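Local coordinates for protein 4-hydroxythreonine-4-phosphate dehydrogenase (Legionella pneumophila subsp. pneumophila, PDB 6XMY) that probably catalyses the NAD(P)-dependent oxidation of 4-(phosphooxy)-L-threonine, a late step in the biosynthesis of pyridoxine 5'-phosphate, with a divalent metal ion as cofactor, at residues Cys157-Val162 against Lys276-Asn281; Ser16-Gly21 against Ala97-Leu102; Lys58-Ser63 against Ala72-Val77; Asp144-Glu149 against Gly289-Arg294. All coordinates share one frame; numbering follows the deposited sequence.

Interaction 1 (Cys157-Val162 against Lys276-Asn281). With NAD (nicotinamide-adenine-dinucleotide), chain B.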
# COMPACT_ATOMS: atom_id res chain seq x y z
N CYS A 157 -6.25 -6.33 -7.00
CA CYS A 157 -6.13 -6.38 -8.45
C CYS A 157 -7.45 -6.91 -8.99
O CYS A 157 -8.36 -7.24 -8.23
CB CYS A 157 -4.93 -7.24 -8.87
SG CYS A 157 -5.02 -8.96 -8.28
N SER A 158 -7.56 -6.98 -10.32
CA SER A 158 -8.81 -7.46 -10.90
C SER A 158 -9.12 -8.90 -10.50
O SER A 158 -10.29 -9.28 -10.42
CB SER A 158 -8.79 -7.31 -12.42
OG SER A 158 -7.92 -8.26 -13.00
N GLN A 159 -8.09 -9.71 -10.23
CA GLN A 159 -8.31 -11.12 -9.91
C GLN A 159 -8.84 -11.29 -8.49
O GLN A 159 -9.67 -12.18 -8.24
CB GLN A 159 -7.02 -11.92 -10.07
CG GLN A 159 -6.53 -12.07 -11.51
CD GLN A 159 -5.64 -10.92 -11.97
OE1 GLN A 159 -5.52 -9.90 -11.29
NE2 GLN A 159 -5.02 -11.08 -13.14
N MET A 160 -8.38 -10.47 -7.55
CA MET A 160 -8.68 -10.74 -6.15
C MET A 160 -8.26 -9.55 -5.30
O MET A 160 -7.46 -8.71 -5.70
CB MET A 160 -7.96 -12.00 -5.66
CG MET A 160 -6.44 -11.88 -5.73
SD MET A 160 -5.57 -13.38 -5.24
CE MET A 160 -5.99 -14.47 -6.61
N LYS A 161 -8.83 -9.51 -4.10
CA LYS A 161 -8.38 -8.64 -3.03
C LYS A 161 -7.93 -9.53 -1.89
O LYS A 161 -8.62 -10.51 -1.55
CB LYS A 161 -9.52 -7.74 -2.56
CG LYS A 161 -10.00 -6.73 -3.60
CD LYS A 161 -11.13 -5.88 -3.04
CE LYS A 161 -11.56 -4.78 -4.00
NZ LYS A 161 -12.07 -5.32 -5.30
N VAL A 162 -6.78 -9.22 -1.29
CA VAL A 162 -6.25 -9.98 -0.16
C VAL A 162 -5.91 -9.01 0.95
O VAL A 162 -5.02 -8.16 0.79
CB VAL A 162 -5.02 -10.82 -0.54
CG1 VAL A 162 -4.46 -11.50 0.70
CG2 VAL A 162 -5.39 -11.86 -1.60
N LYS A 276 0.49 -11.59 -5.95
CA LYS A 276 1.50 -11.02 -6.84
C LYS A 276 1.77 -11.91 -8.03
O LYS A 276 2.06 -11.41 -9.13
CB LYS A 276 2.78 -10.70 -6.06
CG LYS A 276 2.58 -9.58 -5.04
CD LYS A 276 3.88 -9.10 -4.44
CE LYS A 276 3.64 -8.12 -3.32
NZ LYS A 276 4.93 -7.52 -2.86
N TYR A 277 1.66 -13.23 -7.87
CA TYR A 277 1.79 -14.11 -9.02
C TYR A 277 0.72 -13.81 -10.05
O TYR A 277 0.99 -13.76 -11.26
CB TYR A 277 1.71 -15.57 -8.56
CG TYR A 277 1.96 -16.57 -9.65
CD1 TYR A 277 3.26 -16.90 -10.03
CD2 TYR A 277 0.90 -17.17 -10.33
CE1 TYR A 277 3.50 -17.82 -11.03
CE2 TYR A 277 1.13 -18.09 -11.33
CZ TYR A 277 2.43 -18.41 -11.68
OH TYR A 277 2.67 -19.33 -12.68
N ALA A 278 -0.51 -13.56 -9.59
CA ALA A 278 -1.62 -13.28 -10.49
C ALA A 278 -1.56 -11.86 -11.07
O ALA A 278 -1.92 -11.66 -12.23
CB ALA A 278 -2.95 -13.48 -9.77
N GLY A 279 -1.12 -10.87 -10.29
CA GLY A 279 -1.31 -9.49 -10.71
C GLY A 279 -0.23 -8.49 -10.35
O GLY A 279 -0.53 -7.31 -10.19
N PHE A 280 1.03 -8.93 -10.29
CA PHE A 280 2.14 -8.09 -9.83
C PHE A 280 2.14 -6.70 -10.47
O PHE A 280 2.33 -5.69 -9.79
CB PHE A 280 3.46 -8.80 -10.12
CG PHE A 280 4.67 -8.13 -9.54
CD1 PHE A 280 5.74 -7.81 -10.35
CD2 PHE A 280 4.75 -7.87 -8.19
CE1 PHE A 280 6.87 -7.21 -9.81
CE2 PHE A 280 5.88 -7.28 -7.65
CZ PHE A 280 6.94 -6.95 -8.46
N ASN A 281 1.95 -6.62 -11.79
CA ASN A 281 2.09 -5.34 -12.49
C ASN A 281 0.81 -4.53 -12.54
O ASN A 281 0.79 -3.47 -13.19
CB ASN A 281 2.69 -5.54 -13.88
CG ASN A 281 4.09 -6.11 -13.83
OD1 ASN A 281 4.96 -5.56 -13.15
ND2 ASN A 281 4.30 -7.22 -14.51
PA NAD B . 11.31 -5.86 -4.59
O1A NAD B . 12.33 -4.74 -4.47
O2A NAD B . 9.95 -5.82 -5.24
O5B NAD B . 12.23 -6.94 -5.56
C5B NAD B . 11.52 -8.13 -5.83
C4B NAD B . 11.70 -8.52 -7.31
O4B NAD B . 10.77 -7.76 -8.10
C3B NAD B . 13.14 -8.14 -7.77
O3B NAD B . 13.53 -9.16 -8.67
C2B NAD B . 12.91 -6.76 -8.45
O2B NAD B . 13.82 -6.50 -9.48
C1B NAD B . 11.49 -6.98 -9.06
N9A NAD B . 10.72 -5.74 -9.16
C8A NAD B . 10.19 -4.93 -8.14
N7A NAD B . 9.51 -3.90 -8.62
C5A NAD B . 9.57 -4.03 -10.00
C6A NAD B . 9.06 -3.26 -11.06
N6A NAD B . 8.32 -2.15 -10.79
N1A NAD B . 9.28 -3.63 -12.35
C2A NAD B . 10.02 -4.77 -12.56
N3A NAD B . 10.58 -5.60 -11.66
C4A NAD B . 10.33 -5.19 -10.37
O3 NAD B . 11.14 -6.38 -3.06
PN NAD B . 12.19 -7.10 -2.12
O1N NAD B . 11.52 -8.12 -1.23
O2N NAD B . 13.49 -7.24 -2.83
O5D NAD B . 12.55 -5.87 -0.91
C5D NAD B . 13.27 -4.77 -1.38
C4D NAD B . 12.99 -3.61 -0.42
O4D NAD B . 11.69 -3.06 -0.77
C3D NAD B . 12.87 -4.13 1.05
O3D NAD B . 13.40 -3.12 1.86
C2D NAD B . 11.34 -4.25 1.26
O2D NAD B . 10.91 -4.05 2.57
C1D NAD B . 10.93 -3.00 0.44
N1N NAD B . 9.49 -3.04 0.03
C2N NAD B . 8.80 -1.87 0.17
C3N NAD B . 7.45 -1.81 -0.19
C7N NAD B . 6.80 -0.48 -0.01
O7N NAD B . 7.45 0.49 0.38
N7N NAD B . 5.46 -0.40 -0.33
C4N NAD B . 6.80 -2.95 -0.69
C5N NAD B . 7.54 -4.13 -0.83
C6N NAD B . 8.90 -4.18 -0.46

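Interaction 2 (Ser16-Gly21 against Ala97-Leu102)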
# COMPACT_ATOMS: atom_id res chain seq x y z
N SER A 16 7.89 9.99 -3.31
CA SER A 16 8.83 9.34 -4.21
C SER A 16 9.70 8.27 -3.54
O SER A 16 10.45 7.59 -4.25
CB SER A 16 9.66 10.38 -4.96
OG SER A 16 10.50 11.11 -4.09
N GLY A 17 9.62 8.10 -2.22
CA GLY A 17 10.16 6.91 -1.58
C GLY A 17 11.68 6.91 -1.47
O GLY A 17 12.34 7.96 -1.41
N GLU A 18 12.24 5.71 -1.39
CA GLU A 18 13.68 5.54 -1.24
C GLU A 18 14.41 6.13 -2.45
O GLU A 18 14.15 5.69 -3.58
CB GLU A 18 14.01 4.06 -1.07
CG GLU A 18 15.47 3.71 -1.28
CD GLU A 18 16.42 4.52 -0.42
OE1 GLU A 18 17.42 5.01 -0.97
OE2 GLU A 18 16.17 4.67 0.79
N PRO A 19 15.26 7.14 -2.28
CA PRO A 19 15.76 7.87 -3.44
C PRO A 19 16.70 7.07 -4.31
O PRO A 19 16.79 7.34 -5.52
CB PRO A 19 16.46 9.09 -2.83
CG PRO A 19 16.79 8.67 -1.43
CD PRO A 19 15.67 7.77 -1.01
N ALA A 20 17.41 6.08 -3.74
CA ALA A 20 18.34 5.26 -4.51
C ALA A 20 17.64 4.16 -5.30
O ALA A 20 18.28 3.52 -6.14
CB ALA A 20 19.38 4.63 -3.59
N GLY A 21 16.35 3.92 -5.03
CA GLY A 21 15.58 2.90 -5.69
C GLY A 21 14.77 3.44 -6.85
O GLY A 21 14.99 4.56 -7.34
N ALA A 97 16.36 9.76 7.02
CA ALA A 97 15.52 10.81 7.58
C ALA A 97 14.75 11.55 6.49
O ALA A 97 13.59 11.96 6.70
CB ALA A 97 16.37 11.77 8.41
N TYR A 98 15.36 11.72 5.32
CA TYR A 98 14.66 12.31 4.18
C TYR A 98 13.44 11.49 3.80
O TYR A 98 12.35 12.05 3.59
CB TYR A 98 15.64 12.42 3.01
CG TYR A 98 15.03 12.45 1.63
CD1 TYR A 98 14.58 13.64 1.08
CD2 TYR A 98 14.92 11.29 0.88
CE1 TYR A 98 14.03 13.66 -0.20
CE2 TYR A 98 14.38 11.31 -0.39
CZ TYR A 98 13.94 12.50 -0.93
OH TYR A 98 13.41 12.53 -2.20
N VAL A 99 13.59 10.16 3.72
CA VAL A 99 12.46 9.30 3.39
C VAL A 99 11.35 9.47 4.42
O VAL A 99 10.17 9.60 4.08
CB VAL A 99 12.90 7.83 3.26
CG1 VAL A 99 11.69 6.93 3.11
CG2 VAL A 99 13.86 7.67 2.07
N MET A 100 11.72 9.46 5.71
CA MET A 100 10.72 9.63 6.75
C MET A 100 10.06 11.00 6.67
O MET A 100 8.89 11.14 7.01
CB MET A 100 11.31 9.39 8.14
CG MET A 100 11.81 7.96 8.35
SD MET A 100 10.62 6.66 7.95
CE MET A 100 9.31 7.07 9.07
N GLU A 101 10.80 12.02 6.19
CA GLU A 101 10.20 13.34 6.01
C GLU A 101 9.13 13.30 4.92
O GLU A 101 8.08 13.93 5.06
CB GLU A 101 11.26 14.39 5.69
CG GLU A 101 10.72 15.83 5.81
CD GLU A 101 10.41 16.22 7.23
OE1 GLU A 101 11.07 15.71 8.15
OE2 GLU A 101 9.48 17.03 7.43
N LEU A 102 9.39 12.57 3.83
CA LEU A 102 8.37 12.40 2.80
C LEU A 102 7.10 11.79 3.38
O LEU A 102 5.99 12.24 3.09
CB LEU A 102 8.89 11.52 1.67
CG LEU A 102 10.21 11.89 0.97
CD1 LEU A 102 10.48 10.91 -0.17
CD2 LEU A 102 10.19 13.33 0.46
O HOH W 1 12.90 10.09 -3.17

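Interaction 3 (Lys58-Ser63 against Ala72-Val77)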
# COMPACT_ATOMS: atom_id res chain seq x y z
N LYS A 58 9.79 18.75 -18.07
CA LYS A 58 9.82 20.10 -17.54
C LYS A 58 9.25 20.08 -16.12
O LYS A 58 8.12 19.65 -15.90
CB LYS A 58 9.03 21.05 -18.43
CG LYS A 58 9.69 21.27 -19.79
CD LYS A 58 8.80 22.04 -20.73
CE LYS A 58 9.37 22.07 -22.14
NZ LYS A 58 10.75 22.62 -22.17
N PHE A 59 10.05 20.53 -15.17
CA PHE A 59 9.68 20.47 -13.77
C PHE A 59 9.12 21.81 -13.30
O PHE A 59 9.69 22.87 -13.60
CB PHE A 59 10.89 20.10 -12.91
CG PHE A 59 11.42 18.72 -13.18
CD1 PHE A 59 10.91 17.63 -12.50
CD2 PHE A 59 12.41 18.51 -14.13
CE1 PHE A 59 11.38 16.35 -12.75
CE2 PHE A 59 12.89 17.24 -14.38
CZ PHE A 59 12.38 16.16 -13.69
N LEU A 60 8.02 21.75 -12.56
CA LEU A 60 7.44 22.92 -11.93
C LEU A 60 7.47 22.72 -10.43
O LEU A 60 7.21 21.62 -9.94
CB LEU A 60 5.99 23.11 -12.38
CG LEU A 60 5.74 23.37 -13.86
CD1 LEU A 60 4.27 23.23 -14.20
CD2 LEU A 60 6.25 24.74 -14.25
N GLU A 61 7.78 23.77 -9.68
CA GLU A 61 7.63 23.71 -8.24
C GLU A 61 6.18 23.95 -7.85
O GLU A 61 5.52 24.86 -8.38
CB GLU A 61 8.56 24.70 -7.56
CG GLU A 61 10.03 24.34 -7.76
CD GLU A 61 10.97 25.16 -6.91
OE1 GLU A 61 10.49 25.88 -6.01
OE2 GLU A 61 12.19 25.10 -7.15
N TYR A 62 5.69 23.13 -6.93
CA TYR A 62 4.29 23.20 -6.52
C TYR A 62 3.94 24.57 -5.97
O TYR A 62 4.71 25.17 -5.20
CB TYR A 62 4.00 22.15 -5.44
CG TYR A 62 2.60 22.30 -4.90
CD1 TYR A 62 1.51 21.88 -5.64
CD2 TYR A 62 2.37 22.92 -3.68
CE1 TYR A 62 0.21 22.04 -5.16
CE2 TYR A 62 1.08 23.09 -3.20
CZ TYR A 62 0.01 22.64 -3.94
OH TYR A 62 -1.27 22.81 -3.46
N SER A 63 2.76 25.06 -6.34
CA SER A 63 2.14 26.22 -5.75
C SER A 63 0.64 25.95 -5.64
O SER A 63 0.02 25.48 -6.60
CB SER A 63 2.34 27.49 -6.58
OG SER A 63 1.41 28.46 -6.15
N ALA A 72 0.64 16.86 -19.91
CA ALA A 72 1.69 15.92 -20.27
C ALA A 72 3.01 16.66 -20.52
O ALA A 72 3.03 17.77 -21.05
CB ALA A 72 1.28 15.15 -21.53
N GLY A 73 4.11 16.03 -20.10
CA GLY A 73 5.43 16.60 -20.27
C GLY A 73 5.90 17.46 -19.12
O GLY A 73 7.08 17.86 -19.10
N TYR A 74 5.03 17.76 -18.16
CA TYR A 74 5.39 18.51 -16.97
C TYR A 74 5.27 17.61 -15.75
O TYR A 74 4.49 16.65 -15.73
CB TYR A 74 4.49 19.73 -16.79
CG TYR A 74 4.71 20.76 -17.87
CD1 TYR A 74 4.10 20.62 -19.12
CD2 TYR A 74 5.54 21.85 -17.66
CE1 TYR A 74 4.30 21.55 -20.11
CE2 TYR A 74 5.74 22.78 -18.66
CZ TYR A 74 5.12 22.63 -19.87
OH TYR A 74 5.33 23.57 -20.85
N LEU A 75 6.08 17.90 -14.74
CA LEU A 75 5.97 17.22 -13.47
C LEU A 75 6.09 18.27 -12.38
O LEU A 75 7.06 19.03 -12.35
CB LEU A 75 7.06 16.16 -13.32
CG LEU A 75 6.79 15.15 -12.21
CD1 LEU A 75 5.52 14.35 -12.47
CD2 LEU A 75 7.99 14.25 -12.11
N THR A 76 5.10 18.31 -11.50
CA THR A 76 5.07 19.27 -10.40
C THR A 76 5.62 18.60 -9.15
O THR A 76 5.22 17.48 -8.81
CB THR A 76 3.65 19.78 -10.19
OG1 THR A 76 3.25 20.53 -11.35
CG2 THR A 76 3.58 20.69 -8.95
N VAL A 77 6.54 19.29 -8.47
CA VAL A 77 7.29 18.74 -7.35
C VAL A 77 7.13 19.66 -6.15
O VAL A 77 7.23 20.88 -6.28
CB VAL A 77 8.78 18.59 -7.72
CG1 VAL A 77 9.59 18.03 -6.54
CG2 VAL A 77 8.96 17.75 -8.99

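Interaction 4 (Asp144-Glu149 against Gly289-Arg294). With SO4 (sulfate ion), chain C.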
# COMPACT_ATOMS: atom_id res chain seq x y z
N ASP A 144 0.24 4.80 13.37
CA ASP A 144 0.76 5.55 14.51
C ASP A 144 0.56 7.05 14.33
O ASP A 144 0.15 7.74 15.26
CB ASP A 144 2.24 5.24 14.72
CG ASP A 144 2.48 3.82 15.23
OD1 ASP A 144 1.50 3.13 15.56
OD2 ASP A 144 3.65 3.40 15.29
N PHE A 145 0.84 7.57 13.12
CA PHE A 145 0.72 9.00 12.88
C PHE A 145 -0.70 9.49 13.14
O PHE A 145 -0.90 10.54 13.76
CB PHE A 145 1.12 9.31 11.43
CG PHE A 145 1.08 10.78 11.08
CD1 PHE A 145 -0.10 11.38 10.67
CD2 PHE A 145 2.23 11.55 11.16
CE1 PHE A 145 -0.14 12.73 10.36
CE2 PHE A 145 2.19 12.91 10.84
CZ PHE A 145 1.01 13.49 10.44
N PHE A 146 -1.70 8.73 12.70
CA PHE A 146 -3.09 9.11 12.84
C PHE A 146 -3.73 8.56 14.11
O PHE A 146 -4.93 8.75 14.32
CB PHE A 146 -3.88 8.70 11.60
CG PHE A 146 -3.53 9.50 10.38
CD1 PHE A 146 -3.93 10.82 10.28
CD2 PHE A 146 -2.76 8.95 9.37
CE1 PHE A 146 -3.60 11.57 9.17
CE2 PHE A 146 -2.43 9.69 8.25
CZ PHE A 146 -2.84 11.01 8.15
N GLU A 147 -2.95 7.89 14.95
CA GLU A 147 -3.44 7.31 16.20
C GLU A 147 -4.65 6.42 15.98
O GLU A 147 -5.64 6.47 16.72
CB GLU A 147 -3.69 8.39 17.26
CG GLU A 147 -2.52 9.33 17.42
CD GLU A 147 -2.31 9.75 18.86
OE1 GLU A 147 -1.54 9.07 19.58
OE2 GLU A 147 -2.93 10.75 19.27
N VAL A 148 -4.58 5.58 14.95
CA VAL A 148 -5.61 4.60 14.64
C VAL A 148 -5.17 3.25 15.18
O VAL A 148 -4.05 2.80 14.90
CB VAL A 148 -5.87 4.53 13.13
CG1 VAL A 148 -6.89 3.46 12.80
CG2 VAL A 148 -6.33 5.89 12.61
N GLU A 149 -6.04 2.59 15.95
CA GLU A 149 -5.67 1.31 16.54
C GLU A 149 -5.56 0.21 15.49
O GLU A 149 -4.60 -0.57 15.49
CB GLU A 149 -6.66 0.91 17.63
CG GLU A 149 -6.48 -0.53 18.11
CD GLU A 149 -7.31 -0.85 19.33
OE1 GLU A 149 -6.75 -0.84 20.44
OE2 GLU A 149 -8.52 -1.11 19.17
N GLY A 289 -8.65 2.21 6.87
CA GLY A 289 -8.85 2.64 8.25
C GLY A 289 -8.21 3.96 8.64
O GLY A 289 -8.37 4.37 9.79
N LEU A 290 -7.49 4.62 7.74
CA LEU A 290 -6.95 5.93 8.05
C LEU A 290 -7.97 7.01 7.71
O LEU A 290 -8.90 6.77 6.93
CB LEU A 290 -5.71 6.18 7.19
CG LEU A 290 -4.55 5.19 7.30
CD1 LEU A 290 -3.52 5.55 6.26
CD2 LEU A 290 -3.94 5.21 8.71
N PRO A 291 -7.81 8.22 8.25
CA PRO A 291 -8.68 9.33 7.83
C PRO A 291 -8.30 9.93 6.49
O PRO A 291 -8.96 10.87 6.04
CB PRO A 291 -8.49 10.36 8.97
CG PRO A 291 -7.17 10.08 9.51
CD PRO A 291 -6.92 8.60 9.36
N ILE A 292 -7.25 9.42 5.85
CA ILE A 292 -6.87 9.80 4.50
C ILE A 292 -6.90 8.55 3.63
O ILE A 292 -6.88 7.42 4.11
CB ILE A 292 -5.48 10.46 4.43
CG1 ILE A 292 -4.39 9.47 4.88
CG2 ILE A 292 -5.45 11.76 5.26
CD1 ILE A 292 -2.98 9.84 4.45
N ILE A 293 -6.93 8.79 2.32
CA ILE A 293 -6.73 7.73 1.33
C ILE A 293 -5.23 7.56 1.14
O ILE A 293 -4.50 8.54 0.93
CB ILE A 293 -7.38 8.12 -0.00
CG1 ILE A 293 -8.89 8.30 0.15
CG2 ILE A 293 -7.01 7.12 -1.08
CD1 ILE A 293 -9.49 9.15 -0.93
N ARG A 294 -4.75 6.32 1.24
CA ARG A 294 -3.35 6.03 0.94
C ARG A 294 -3.28 4.74 0.15
O ARG A 294 -3.73 3.69 0.61
CB ARG A 294 -2.50 5.91 2.21
CG ARG A 294 -1.04 5.55 1.92
CD ARG A 294 -0.78 4.07 2.17
NE ARG A 294 0.53 3.64 1.68
CZ ARG A 294 1.16 2.54 2.09
NH1 ARG A 294 0.62 1.78 3.03
NH2 ARG A 294 2.34 2.22 1.57
S SO4 C . 3.84 -0.97 3.65
O1 SO4 C . 2.76 -0.31 2.91
O2 SO4 C . 5.03 -0.13 3.60
O3 SO4 C . 3.43 -1.10 5.04
O4 SO4 C . 4.18 -2.29 3.09

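Interaction 1 (Cys157-Val162 against Lys276-Asn281)
Gln159 and Cys157, in the turn that leads into strand 161-164, rest against Ala278 and Gly279 of helix 268-279. Gln159 does most of the reaching: its chain bends at chi2 (87°), which brings CD round, and its CG lies 4.2 Å from Ala278 CB. Its NE2 stops 3.3 Å from Ala278 O, but the angle is too poor for a hydrogen bond. Gly279 has no side chain, so Cys157 SG can sit 4.5 Å from Gly279 CA, with Gln159 OE1 alongside at 4.3 Å from the same CA. Met160 adds a loose apolar touch, its CE 4.5 Å from the small CB of Ala278. The turn is held by Cys157 N donating to Met160 O at 3.0 Å, and Ser158 N is bound by Glu282. On the far side of the helix Lys276 NZ bonds to Asp298 O; Lys276 is predicted to bind substrate. Phe280 puts the edge of its ring toward the adenine of NAD, CZ being 3.8 Å from NAD C8A. With no hydrogen bond across it, this small interface works by shape: compact residues admit the turn, while polar and cofactor contacts are made by neighbouring side chains.

Interaction 2 (Ser16-Gly21 against Ala97-Leu102)
The loop between strand 12-15 and helix 23-29 packs through Ser16, Gly17, Glu18 and Pro19 on Tyr98, Val99 and Leu102 of helix 96-111. Pro19 and Tyr98 run alongside one another in opposing senses, bringing Pro19 CG to 3.7 Å from Tyr98 CE2, while Pro19 CD sits 3.6 Å from Val99 CG2. Leu102 CD1 comes within 3.6 Å of Gly17 N, and Leu102 CG lies over the rim of one Tyr98 face. Gly17 suits a backbone with positive phi (75°). The polar atoms in this buried site meet through a water: it donates to Ser16 OG and to Gly17 O, each at 2.8 Å, and is hydrogen-bonded to Tyr98 OH at 2.7 Å, lying in the plane of that ring. Ser16 OG is also bonded to Leu40 O, and Tyr98 OH to Asp42 N. Pro19 is the second residue of a type I beta turn from Glu18 to Gly21, where Glu18 OE1 accepts Ala20 N at 3.0 Å on its anti side, the donor 30° out of the carboxylate plane. Leu45 of helix 43-52 touches Pro19 and Tyr98, and Asn127 of helix 125-130 touches Glu18, so the loop packs among three helices; Val99 borders the NAD-binding Val123.

Interaction 3 (Lys58-Ser63 against Ala72-Val77)
Phe59, Leu75 and Val77 form an apolar cluster on one face of two neighbouring strands. Phe59 and Leu75 extend together from this face, with Phe59 CE1 4.0 Å from Leu75 CD2; Val77 CG2 meets the edge of the Phe59 ring, 4.0 Å from CD1. Helices 23-29 and 43-52 cover this face, which suits large hydrocarbon side chains. The other face carries Lys58, Leu60, Tyr74 and Thr76. Here the aliphatic part of Lys58 runs across Tyr74, its CB 3.7 Å from CD2, before the ammonium end leads away, and Leu60 CD1 approaches the same CD2 at 3.9 Å. Thr76 CG2, anti to its own backbone N, reaches to 3.6 Å from Tyr62 CA. Five backbone hydrogen bonds join the strands: Lys58 N to Gly73 O, Leu75 N to Lys58 O, Leu60 N to Leu75 O, Val77 N to Leu60 O at 2.8 Å, and Tyr62 N to Val77 O. At the backbone angles of Gly73 a CB would strike Ala72 O, which calls for glycine. Lys58 and Leu60 each bond to the two residues flanking their partners, Tyr74 and Thr76, the pattern of parallel strands; strand 58-61, an edge strand within this chain, lies 30° from strand 74-77.

Interaction 4 (Asp144-Glu149 against Gly289-Arg294)
Phe146 is swung toward the loop 289-294 by a chi1 of -69°, which puts CG anti to its carbonyl carbon, and Ile292 reaches back to it with CG1 in the crowded position between backbone N and carbonyl carbon. Pro291 takes one face of the Phe146 ring in a CH-pi contact: its CD lies 4.1 Å from the ring centroid, 29° off the normal, and its CG is 3.4 Å from Phe146 CD1. Phe145 CD1 sits over the centre of the opposite face, so the ring is held between two neighbours. Ile292 CD1 approaches Phe146 CE2 at 3.8 Å, and Leu290 CD2 comes to 4.0 Å from Phe146 CD2; both side chains cross Phe146 at about a right angle. A flat aromatic surface suits the rigid proline, and branched aliphatics fill in around it. Beyond the Schellman motif at Glu147, whose positive phi turns the chain out of helix 138-145, Val148 CG1 lies 3.5 Å from Gly289 O. At the far end of the loop Arg294, bent at chi2, turns the edge of its guanidinium to a sulfate, probably from the crystallisation liquor. NH1 and NH2 both grip the one oxygen O1, at 3.0 and 2.9 Å, while Thr287 and Thr120 bind the same two nitrogens and fix the group. His138, Thr139 and Asn285 hold the sulfate too. The chemistry is therefore divided: an apolar patch joins loop to helix end, while Arg294 offers positive charge to an anion. All four sulfate-binding residues are predicted to bind substrate, so the sulfate may mark the place of its phosphate.

How the interactions relate
Along the chain interaction 2 opens first and encloses both strands of interaction 3; interaction 4 opens next and encloses interaction 1. Interactions 2 and 3 come closest, with centres 19 Å and nearest atoms about 7 Å apart, and strand 74-79 leads on to helix 96-111. That helix also touches interaction 4 through Ala107; the centres of interactions 2 and 4 are 20 Å apart. Interaction 1 lies across the chain's centre from interactions 2 and 4, 26 and 24 Å away between centres. Phe280 of 276-281 touches NAD and Gly17 of 16-21 is about 7 Å from it at the nearest atoms, so parts far apart in sequence come near the cofactor, while interaction 3 lies at the periphery.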